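Local structure of DnaJ homolog subfamily C member 3 (Mus musculus, 3IEG) at residues A22-H27 and R42-F47; D35-Y41 and L66-A72; T188-Y192 and H221-F225; S207-R212 and H227-K232. The protein acts in the unfolded protein response as a co-chaperone that binds misfolded proteins and restrains a translation-regulating kinase, and this chain is its TPR part. Residues are numbered along the deposited sequence.

In the fold
All four contacts join helices of the TPR array, where each repeat is a helical hairpin. Interactions 1 and 2 both use helix 37-50, and their centres lie 14 Å apart. Interactions 3 and 4 share helix 222-246, with centres 10 Å apart, and they touch, for example F191 CD2 to E210 OE1 at 3.0 Å. The two pairs are about 39 to 49 Å apart, centre to centre. Interactions 1 and 4 are partly buried helix pairs with similar, nearly antiparallel crossings, but only interaction 4 has direct hydrogen bonds across it. Interactions 2 and 3 are surface contacts near helix starts. The former is aromatic, the latter combines a salt bridge with a sulfur contact.

Interaction 1 (A22-H27 and R42-F47); sequences ALSQFH and RRATVF
Both segments are regular alpha helix. Their axes approach to 9.0 Å and run nearly antiparallel, with a signed crossing angle of -156°. The register is set by F26 and R43, whose CA atoms are 5.3 Å apart. A22 points toward the partner, its CB 3.8 Å from V46 CG2. L23 (chi1 t, chi2 p) has CB 3.8 Å from V46 CG1 and CD1 3.6 Å from both R43 CG and F47 CZ, over the F47 face (CH-pi). F26 (chi1 m) points toward the partner and has the largest covered area of the contact. R42 CB makes a CH-pi contact 3.3 Å from the F26 ring centroid, while V46 CG2 meets the ring edge, 3.5 Å from F26 CE1. R43 (chi1 t, chi2 t, chi3 p) runs along L23 and H27; its CD lies over the H27 ring in a CH-pi contact, 4.0 Å from the centroid. No hydrogen bond crosses. This mainly apolar and CH-pi packing joins the second helix of TPR 1 to the first of TPR 2, as in stacked TPR repeats. Helix 2-15 packs on A22 and V46; helix 53-66 packs on F47 and supplies D59, the salt-bridge partner of R43.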
# COMPACT_ATOMS: atom_id res chain seq x y z
N ALA A 22 1.29 33.41 14.51
CA ALA A 22 0.47 33.19 15.71
C ALA A 22 1.07 32.08 16.55
O ALA A 22 1.26 32.25 17.76
CB ALA A 22 -0.96 32.87 15.35
N LEU A 23 1.42 30.97 15.90
CA LEU A 23 2.05 29.85 16.59
C LEU A 23 3.27 30.29 17.38
O LEU A 23 3.45 29.88 18.52
CB LEU A 23 2.44 28.74 15.61
CG LEU A 23 3.03 27.45 16.20
CD1 LEU A 23 2.02 26.82 17.14
CD2 LEU A 23 3.42 26.47 15.11
N SER A 24 4.10 31.13 16.75
CA SER A 24 5.34 31.60 17.34
C SER A 24 5.09 32.35 18.66
O SER A 24 5.77 32.12 19.66
CB SER A 24 6.08 32.49 16.35
OG SER A 24 7.48 32.24 16.35
N GLN A 25 4.08 33.22 18.64
CA GLN A 25 3.68 34.00 19.81
C GLN A 25 3.16 33.12 20.95
O GLN A 25 3.50 33.33 22.12
CB GLN A 25 2.59 35.00 19.43
CG GLN A 25 3.05 36.14 18.52
CD GLN A 25 4.16 36.97 19.13
OE1 GLN A 25 5.18 37.23 18.49
NE2 GLN A 25 3.98 37.39 20.37
N PHE A 26 2.34 32.14 20.60
CA PHE A 26 1.78 31.23 21.59
C PHE A 26 2.85 30.29 22.17
O PHE A 26 2.77 29.93 23.34
CB PHE A 26 0.59 30.46 21.03
CG PHE A 26 -0.60 31.32 20.67
CD1 PHE A 26 -1.43 30.98 19.61
CD2 PHE A 26 -0.90 32.47 21.41
CE1 PHE A 26 -2.54 31.77 19.28
CE2 PHE A 26 -2.00 33.27 21.09
CZ PHE A 26 -2.83 32.92 20.02
N HIS A 27 3.85 29.92 21.36
CA HIS A 27 5.03 29.20 21.84
C HIS A 27 5.77 30.02 22.90
O HIS A 27 6.08 29.53 23.98
CB HIS A 27 6.00 28.90 20.68
CG HIS A 27 5.86 27.51 20.12
ND1 HIS A 27 5.69 27.27 18.77
CD2 HIS A 27 5.87 26.30 20.71
CE1 HIS A 27 5.61 25.97 18.56
NE2 HIS A 27 5.71 25.36 19.72
N ARG A 42 -4.54 28.36 23.24
CA ARG A 42 -4.32 29.19 22.07
C ARG A 42 -3.41 28.50 21.06
O ARG A 42 -3.72 28.46 19.85
CB ARG A 42 -3.74 30.54 22.47
CG ARG A 42 -4.65 31.37 23.37
CD ARG A 42 -6.00 31.65 22.74
NE ARG A 42 -6.79 32.55 23.57
CZ ARG A 42 -8.11 32.62 23.57
NH1 ARG A 42 -8.83 31.83 22.77
NH2 ARG A 42 -8.72 33.47 24.37
N ARG A 43 -2.32 27.92 21.56
CA ARG A 43 -1.44 27.16 20.69
C ARG A 43 -2.18 26.00 20.04
O ARG A 43 -1.94 25.71 18.88
CB ARG A 43 -0.22 26.65 21.44
CG ARG A 43 0.87 26.16 20.49
CD ARG A 43 2.19 25.90 21.19
NE ARG A 43 2.11 24.76 22.08
CZ ARG A 43 2.99 24.49 23.04
NH1 ARG A 43 4.02 25.28 23.23
NH2 ARG A 43 2.82 23.41 23.80
N ALA A 44 -3.07 25.35 20.77
CA ALA A 44 -3.78 24.22 20.18
C ALA A 44 -4.77 24.63 19.09
O ALA A 44 -4.95 23.90 18.11
CB ALA A 44 -4.47 23.39 21.25
N THR A 45 -5.43 25.78 19.26
CA THR A 45 -6.37 26.24 18.22
C THR A 45 -5.60 26.60 16.94
O THR A 45 -6.13 26.42 15.85
CB THR A 45 -7.31 27.40 18.67
OG1 THR A 45 -6.54 28.55 19.02
CG2 THR A 45 -8.14 26.98 19.86
N VAL A 46 -4.36 27.08 17.08
CA VAL A 46 -3.49 27.32 15.90
C VAL A 46 -3.12 26.03 15.16
O VAL A 46 -3.38 25.92 13.97
CB VAL A 46 -2.24 28.21 16.21
CG1 VAL A 46 -1.26 28.18 15.07
CG2 VAL A 46 -2.65 29.65 16.44
N PHE A 47 -2.55 25.05 15.86
CA PHE A 47 -2.36 23.71 15.29
C PHE A 47 -3.66 23.17 14.65
O PHE A 47 -3.63 22.57 13.57
CB PHE A 47 -1.84 22.70 16.32
CG PHE A 47 -0.39 22.89 16.73
CD1 PHE A 47 -0.03 22.91 18.07
CD2 PHE A 47 0.62 23.05 15.77
CE1 PHE A 47 1.31 23.07 18.46
CE2 PHE A 47 1.96 23.23 16.15
CZ PHE A 47 2.31 23.23 17.51

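Interaction 2 (D35-Y41 and L66-A72); sequences DNYIAYY and LKMDFTA
Two helix starts meet here, those of the first helices of TPR 2 and TPR 3. N36 is the N-cap of the helix that begins at Y37. L66 ends a helix, a type I turn runs from K67 to F70, and F70 is the N-cap of the next helix. The turn is closed by F70 N to K67 O at 3.0 Å. CA atoms are 6.2 Å apart for Y37 and L66, and 9.2 Å for Y41 and A72.

L66 (chi1 m, chi2 t) extends toward the start of the first helix. Its CD1 is 3.3 Å from D35 O, 4.0 Å from Y37 CB and 4.2 Å from Y40 CD2. Y37 (chi1 p) places one ring face under K67, whose CD is 4.1 Å from the Y37 centroid in a CH-pi contact. The K67 chain folds back through chi2 p and chi4 p, so NZ forms a salt bridge with D69 OD1 at 2.9 Å. F70 (chi1 t) lies between two tyrosines, its CD1 3.7 Å from Y37 CE2. Its edge faces the Y41 ring, with centroids 4.8 Å apart and planes at 56°. Y41 (chi1 t) also brings OH to 3.6 Å from A72 CB.

No hydrogen bond or salt bridge crosses, and K67-D69 stays within its segment. The contact therefore rests on shape and on the Y37, Y41, F70 aromatic cluster.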
# COMPACT_ATOMS: atom_id res chain seq x y z
N ASP A 35 2.63 27.01 33.14
CA ASP A 35 1.41 26.60 33.87
C ASP A 35 0.10 27.22 33.38
O ASP A 35 -0.98 26.80 33.79
CB ASP A 35 1.55 26.93 35.36
CG ASP A 35 2.51 26.00 36.09
OD1 ASP A 35 2.68 24.83 35.67
OD2 ASP A 35 3.08 26.46 37.10
N ASN A 36 0.22 28.24 32.54
CA ASN A 36 -0.91 29.01 32.05
C ASN A 36 -1.76 28.22 31.06
O ASN A 36 -1.31 27.90 29.97
CB ASN A 36 -0.39 30.29 31.41
CG ASN A 36 -1.49 31.28 31.11
OD1 ASN A 36 -1.21 32.42 30.74
ND2 ASN A 36 -2.74 30.86 31.29
N TYR A 37 -2.99 27.91 31.44
CA TYR A 37 -3.82 27.02 30.64
C TYR A 37 -4.26 27.56 29.28
O TYR A 37 -4.30 26.80 28.32
CB TYR A 37 -5.01 26.51 31.44
CG TYR A 37 -6.04 27.56 31.71
CD1 TYR A 37 -5.86 28.50 32.73
CD2 TYR A 37 -7.21 27.62 30.96
CE1 TYR A 37 -6.82 29.48 32.98
CE2 TYR A 37 -8.16 28.58 31.21
CZ TYR A 37 -7.97 29.51 32.22
OH TYR A 37 -8.93 30.46 32.44
N ILE A 38 -4.60 28.85 29.18
CA ILE A 38 -5.01 29.40 27.88
C ILE A 38 -3.89 29.41 26.87
O ILE A 38 -4.14 29.20 25.69
CB ILE A 38 -5.67 30.81 27.91
CG1 ILE A 38 -5.38 31.52 29.22
CG2 ILE A 38 -7.17 30.71 27.62
CD1 ILE A 38 -4.28 32.52 29.11
N ALA A 39 -2.67 29.66 27.32
CA ALA A 39 -1.53 29.67 26.42
C ALA A 39 -1.50 28.36 25.63
O ALA A 39 -1.41 28.38 24.41
CB ALA A 39 -0.24 29.88 27.17
N TYR A 40 -1.63 27.23 26.33
CA TYR A 40 -1.67 25.93 25.68
C TYR A 40 -2.91 25.79 24.81
O TYR A 40 -2.87 25.15 23.75
CB TYR A 40 -1.64 24.78 26.70
CG TYR A 40 -0.32 24.59 27.39
CD1 TYR A 40 0.74 23.93 26.75
CD2 TYR A 40 -0.12 25.04 28.69
CE1 TYR A 40 1.97 23.75 27.39
CE2 TYR A 40 1.09 24.87 29.33
CZ TYR A 40 2.13 24.22 28.69
OH TYR A 40 3.33 24.05 29.35
N TYR A 41 -4.02 26.39 25.24
CA TYR A 41 -5.23 26.33 24.43
C TYR A 41 -5.04 27.13 23.13
O TYR A 41 -5.33 26.63 22.05
CB TYR A 41 -6.46 26.81 25.21
CG TYR A 41 -7.74 26.78 24.41
CD1 TYR A 41 -8.30 25.57 23.99
CD2 TYR A 41 -8.38 27.97 24.05
CE1 TYR A 41 -9.47 25.54 23.23
CE2 TYR A 41 -9.55 27.95 23.30
CZ TYR A 41 -10.10 26.73 22.90
OH TYR A 41 -11.26 26.72 22.15
N LEU A 66 -4.87 20.88 33.44
CA LEU A 66 -4.82 22.09 34.24
C LEU A 66 -6.19 22.64 34.63
O LEU A 66 -6.35 23.26 35.67
CB LEU A 66 -4.07 23.19 33.50
CG LEU A 66 -2.56 23.04 33.37
CD1 LEU A 66 -2.05 24.01 32.33
CD2 LEU A 66 -1.86 23.29 34.71
N LYS A 67 -7.19 22.41 33.77
CA LYS A 67 -8.47 23.07 33.93
C LYS A 67 -9.57 22.14 33.46
O LYS A 67 -10.04 22.26 32.34
CB LYS A 67 -8.48 24.36 33.11
CG LYS A 67 -9.39 25.46 33.65
CD LYS A 67 -8.75 26.21 34.82
CE LYS A 67 -9.75 27.10 35.55
NZ LYS A 67 -10.91 26.34 36.11
N MSE A 68 -10.00 21.23 34.34
CA MSE A 68 -10.94 20.17 33.95
C MSE A 68 -12.31 20.67 33.49
O MSE A 68 -12.98 20.00 32.71
CB MSE A 68 -11.08 19.12 35.06
CG MSE A 68 -11.94 19.54 36.25
SE MSE A 68 -12.66 17.99 37.27
CE MSE A 68 -14.05 18.96 38.32
N ASP A 69 -12.74 21.84 33.95
CA ASP A 69 -14.02 22.37 33.51
C ASP A 69 -13.95 23.12 32.17
O ASP A 69 -14.98 23.60 31.68
CB ASP A 69 -14.71 23.21 34.61
CG ASP A 69 -13.84 24.38 35.12
OD1 ASP A 69 -12.71 24.58 34.62
OD2 ASP A 69 -14.30 25.10 36.03
N PHE A 70 -12.76 23.21 31.56
CA PHE A 70 -12.60 23.98 30.33
C PHE A 70 -13.22 23.28 29.16
O PHE A 70 -12.56 22.60 28.39
CB PHE A 70 -11.14 24.32 30.02
CG PHE A 70 -10.98 25.39 28.97
CD1 PHE A 70 -10.72 26.69 29.33
CD2 PHE A 70 -11.11 25.09 27.61
CE1 PHE A 70 -10.57 27.68 28.36
CE2 PHE A 70 -10.97 26.07 26.65
CZ PHE A 70 -10.70 27.37 27.02
N THR A 71 -14.53 23.46 29.04
CA THR A 71 -15.31 22.64 28.15
C THR A 71 -14.87 22.66 26.67
O THR A 71 -14.84 21.62 26.03
CB THR A 71 -16.83 22.80 28.40
OG1 THR A 71 -17.54 22.91 27.15
CG2 THR A 71 -17.13 24.00 29.29
N ALA A 72 -14.49 23.82 26.15
CA ALA A 72 -14.11 23.96 24.73
C ALA A 72 -12.94 23.07 24.30
O ALA A 72 -12.95 22.51 23.22
CB ALA A 72 -13.82 25.42 24.39

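Interaction 3 (T188-Y192 and H221-F225); sequences TEAFY and HKRCF
This contact joins the start of the first helix of TPR 6, 188-201, to the start of helix 222-246, which follows that repeat's helical hairpin. Residues 188-192 are helical. H221 is the N-cap of helix 222-246. CA atoms are 8.1 Å apart for T188 and H221, and 6.0 Å for Y192 and C224.

The charged part is a salt bridge. R223 NH1 and NH2 both donate to E189 OE1, at 3.0 and 3.1 Å. E189 reaches its partner with chi1 at -137° and chi2 p, and R223 bends through chi1 -91° and chi3 -100°. H221 (chi1 t) lies beside this pair. Its CE1 is 3.2 Å from E189 OE2, and its ND1 is 3.0 Å from T188 OG1.

The aromatic part centres on Y192 (chi1 t). R223 NH1 lies over one face of its ring, 3.4 Å from Y192 CE2. C224 SG makes an oblique sulfur-aromatic contact, 4.8 Å from the ring centroid and 3.5 Å from Y192 CD1. C224 is also disulfide-bonded to C214 of helix 204-217, which covalently ties together the two helices that follow 188-201.

The last link is through water. One water molecule lies 3.0 Å from Y192 OH and donates a hydrogen bond to R223 O at 2.5 Å.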
# COMPACT_ATOMS: atom_id res chain seq x y z
N THR A 188 6.99 -1.46 11.39
CA THR A 188 7.83 -2.59 11.07
C THR A 188 7.03 -3.81 10.58
O THR A 188 7.36 -4.44 9.58
CB THR A 188 8.74 -2.90 12.27
OG1 THR A 188 9.94 -3.54 11.83
CG2 THR A 188 8.04 -3.73 13.35
N GLU A 189 5.93 -4.08 11.27
CA GLU A 189 5.11 -5.24 11.03
C GLU A 189 4.29 -5.06 9.74
O GLU A 189 4.05 -6.02 9.01
CB GLU A 189 4.20 -5.44 12.26
CG GLU A 189 4.04 -6.89 12.75
CD GLU A 189 5.36 -7.65 12.85
OE1 GLU A 189 5.38 -8.82 12.43
OE2 GLU A 189 6.36 -7.07 13.35
N ALA A 190 3.90 -3.82 9.46
CA ALA A 190 3.14 -3.51 8.26
C ALA A 190 4.04 -3.56 7.02
O ALA A 190 3.65 -4.14 6.01
CB ALA A 190 2.45 -2.16 8.37
N PHE A 191 5.23 -2.96 7.12
CA PHE A 191 6.23 -3.03 6.06
C PHE A 191 6.59 -4.48 5.79
O PHE A 191 6.69 -4.88 4.63
CB PHE A 191 7.48 -2.21 6.39
CG PHE A 191 7.35 -0.74 6.08
CD1 PHE A 191 7.34 0.21 7.09
CD2 PHE A 191 7.24 -0.29 4.75
CE1 PHE A 191 7.22 1.58 6.80
CE2 PHE A 191 7.12 1.08 4.45
CZ PHE A 191 7.11 2.01 5.48
N TYR A 192 6.74 -5.28 6.83
CA TYR A 192 7.02 -6.70 6.63
C TYR A 192 5.93 -7.37 5.82
O TYR A 192 6.21 -8.19 4.95
CB TYR A 192 7.18 -7.43 7.95
CG TYR A 192 7.37 -8.92 7.77
CD1 TYR A 192 8.58 -9.43 7.31
CD2 TYR A 192 6.33 -9.81 8.04
CE1 TYR A 192 8.76 -10.80 7.14
CE2 TYR A 192 6.50 -11.18 7.87
CZ TYR A 192 7.71 -11.67 7.42
OH TYR A 192 7.90 -13.02 7.24
N HIS A 221 15.22 -6.81 13.28
CA HIS A 221 13.96 -7.51 13.03
C HIS A 221 14.19 -8.87 12.39
O HIS A 221 14.45 -8.96 11.19
CB HIS A 221 13.04 -6.67 12.15
CG HIS A 221 11.61 -7.13 12.17
ND1 HIS A 221 10.59 -6.37 12.69
CD2 HIS A 221 11.05 -8.29 11.75
CE1 HIS A 221 9.45 -7.03 12.58
NE2 HIS A 221 9.70 -8.19 12.01
N LYS A 222 14.10 -9.93 13.20
CA LYS A 222 14.47 -11.28 12.75
C LYS A 222 13.73 -11.77 11.51
O LYS A 222 14.37 -12.28 10.58
CB LYS A 222 14.34 -12.29 13.89
CG LYS A 222 15.43 -12.16 14.95
CD LYS A 222 15.14 -13.05 16.16
CE LYS A 222 15.91 -12.56 17.39
NZ LYS A 222 15.71 -13.46 18.57
N ARG A 223 12.41 -11.61 11.49
CA ARG A 223 11.62 -12.06 10.34
C ARG A 223 11.91 -11.23 9.09
O ARG A 223 12.01 -11.76 7.99
CB ARG A 223 10.11 -12.04 10.64
CG ARG A 223 9.57 -13.36 11.20
CD ARG A 223 8.13 -13.64 10.73
NE ARG A 223 7.10 -13.30 11.72
CZ ARG A 223 6.59 -12.08 11.92
NH1 ARG A 223 7.01 -11.04 11.21
NH2 ARG A 223 5.65 -11.90 12.84
N CYS A 224 12.05 -9.92 9.28
CA CYS A 224 12.36 -9.03 8.17
C CYS A 224 13.73 -9.34 7.59
O CYS A 224 13.93 -9.22 6.38
CB CYS A 224 12.32 -7.57 8.60
SG CYS A 224 10.73 -6.82 8.33
N PHE A 225 14.66 -9.75 8.46
CA PHE A 225 16.00 -10.06 8.02
C PHE A 225 16.05 -11.37 7.25
O PHE A 225 16.65 -11.42 6.18
CB PHE A 225 16.99 -10.05 9.19
CG PHE A 225 18.44 -10.07 8.76
CD1 PHE A 225 19.04 -8.91 8.23
CD2 PHE A 225 19.19 -11.23 8.86
CE1 PHE A 225 20.37 -8.93 7.82
CE2 PHE A 225 20.53 -11.26 8.46
CZ PHE A 225 21.13 -10.10 7.94
O HOH W 1 10.74 -13.87 7.63

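Interaction 4 (S207-R212 and H227-K232); sequences SLSEVR and HYKQVK
Two helical segments run almost antiparallel, with axes 9.5 Å apart at their closest and a signed crossing angle of -152°. L208 is level with V231 (CA atoms 5.9 Å apart), and V211 with Y228 (6.2 Å).

V211 is the central bump of the first helix. It points toward the partner and fits the hollow between H227 and Y228. V211 CG2 is 3.8 Å from H227 CD2, and V211 CG1 is 3.8 Å from Y228 CD1. V231 is the answering bump. It points back toward S207 and L208, its CG1 3.4 Å from S207 OG and 4.4 Å from L208 N. L208 (chi1 -148°, chi2 t) bends inward beside Y228, its CD2 3.9 Å from Y228 CE1.

Polar groups border this apolar centre. H227 (chi1 t) donates from NE2 to S207 OG at 3.3 Å, and S207 OG also hydrogen-bonds to S195 O. R212 (chi1 m, chi2 t, chi3 t) reaches Y228 (chi1 t), its NH1 donating to Y228 OH at 3.0 Å. K232 NZ donates to Y228 OH as well, at 3.3 Å. Two like charges thus lie close, with R212 NH2 and K232 NZ 4.3 Å apart.

The contact packs the second helix of TPR 6 against the long helix 222-246 that follows it. Helix 188-201 adjoins both: its S195 and Y199 touch H227 and V231, and its F191 and I194 touch E210.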
# COMPACT_ATOMS: atom_id res chain seq x y z
N SER A 207 9.16 -5.85 -3.24
CA SER A 207 9.36 -6.68 -2.05
C SER A 207 10.70 -6.37 -1.37
O SER A 207 10.75 -6.16 -0.16
CB SER A 207 9.26 -8.17 -2.41
OG SER A 207 9.40 -9.01 -1.27
N LEU A 208 11.76 -6.30 -2.16
CA LEU A 208 13.11 -6.04 -1.65
C LEU A 208 13.21 -4.67 -1.00
O LEU A 208 13.68 -4.56 0.13
CB LEU A 208 14.14 -6.14 -2.78
CG LEU A 208 15.59 -6.62 -2.59
CD1 LEU A 208 16.49 -6.04 -3.70
CD2 LEU A 208 16.18 -6.33 -1.21
N SER A 209 12.77 -3.63 -1.70
CA SER A 209 12.91 -2.26 -1.19
C SER A 209 11.94 -2.01 -0.06
O SER A 209 12.14 -1.12 0.76
CB SER A 209 12.72 -1.23 -2.30
OG SER A 209 11.39 -1.23 -2.76
N GLU A 210 10.87 -2.80 -0.03
CA GLU A 210 9.92 -2.70 1.04
C GLU A 210 10.46 -3.33 2.31
O GLU A 210 10.24 -2.82 3.40
CB GLU A 210 8.59 -3.33 0.62
CG GLU A 210 7.40 -2.69 1.29
CD GLU A 210 7.24 -1.21 0.98
OE1 GLU A 210 6.67 -0.48 1.82
OE2 GLU A 210 7.66 -0.76 -0.11
N VAL A 211 11.18 -4.45 2.17
CA VAL A 211 11.81 -5.06 3.32
C VAL A 211 12.98 -4.19 3.82
O VAL A 211 13.35 -4.25 5.00
CB VAL A 211 12.22 -6.54 3.03
CG1 VAL A 211 13.58 -6.64 2.36
CG2 VAL A 211 12.21 -7.35 4.30
N ARG A 212 13.53 -3.36 2.93
CA ARG A 212 14.62 -2.46 3.31
C ARG A 212 14.09 -1.38 4.23
O ARG A 212 14.75 -1.01 5.21
CB ARG A 212 15.30 -1.84 2.08
CG ARG A 212 16.30 -2.74 1.40
CD ARG A 212 17.13 -1.97 0.38
NE ARG A 212 17.63 -2.84 -0.69
CZ ARG A 212 18.70 -3.63 -0.59
NH1 ARG A 212 19.40 -3.69 0.54
NH2 ARG A 212 19.07 -4.37 -1.63
N HIS A 227 13.77 -12.79 5.57
CA HIS A 227 13.11 -12.60 4.30
C HIS A 227 13.97 -11.77 3.35
O HIS A 227 14.00 -12.04 2.17
CB HIS A 227 11.71 -12.00 4.49
CG HIS A 227 11.04 -11.63 3.21
ND1 HIS A 227 10.75 -12.56 2.23
CD2 HIS A 227 10.66 -10.43 2.71
CE1 HIS A 227 10.20 -11.95 1.20
NE2 HIS A 227 10.13 -10.66 1.47
N TYR A 228 14.67 -10.77 3.89
CA TYR A 228 15.66 -9.96 3.14
C TYR A 228 16.67 -10.84 2.43
O TYR A 228 16.94 -10.66 1.24
CB TYR A 228 16.39 -9.01 4.10
CG TYR A 228 17.55 -8.21 3.52
CD1 TYR A 228 17.34 -7.29 2.50
CD2 TYR A 228 18.84 -8.35 4.02
CE1 TYR A 228 18.39 -6.55 1.98
CE2 TYR A 228 19.90 -7.61 3.51
CZ TYR A 228 19.67 -6.72 2.49
OH TYR A 228 20.69 -5.98 1.95
N LYS A 229 17.20 -11.83 3.14
CA LYS A 229 18.21 -12.72 2.58
C LYS A 229 17.65 -13.51 1.41
O LYS A 229 18.35 -13.74 0.42
CB LYS A 229 18.79 -13.64 3.65
CG LYS A 229 19.45 -12.88 4.80
CD LYS A 229 20.42 -13.74 5.59
CE LYS A 229 19.73 -14.76 6.48
NZ LYS A 229 20.71 -15.35 7.45
N GLN A 230 16.38 -13.90 1.53
CA GLN A 230 15.68 -14.65 0.48
C GLN A 230 15.41 -13.79 -0.76
O GLN A 230 15.78 -14.19 -1.86
CB GLN A 230 14.39 -15.27 1.01
CG GLN A 230 13.51 -15.91 -0.05
CD GLN A 230 14.05 -17.23 -0.58
OE1 GLN A 230 15.13 -17.68 -0.19
NE2 GLN A 230 13.31 -17.86 -1.49
N VAL A 231 14.77 -12.63 -0.59
CA VAL A 231 14.50 -11.77 -1.75
C VAL A 231 15.77 -11.25 -2.36
O VAL A 231 15.87 -11.19 -3.57
CB VAL A 231 13.57 -10.53 -1.47
CG1 VAL A 231 12.23 -10.68 -2.16
CG2 VAL A 231 13.44 -10.21 0.02
N LYS A 232 16.75 -10.86 -1.53
CA LYS A 232 18.01 -10.32 -2.04
C LYS A 232 18.62 -11.29 -3.06
O LYS A 232 18.92 -10.88 -4.19
CB LYS A 232 19.00 -10.03 -0.91
CG LYS A 232 20.03 -8.97 -1.24
CD LYS A 232 21.14 -8.97 -0.20
CE LYS A 232 22.43 -8.40 -0.73
NZ LYS A 232 22.39 -6.92 -0.71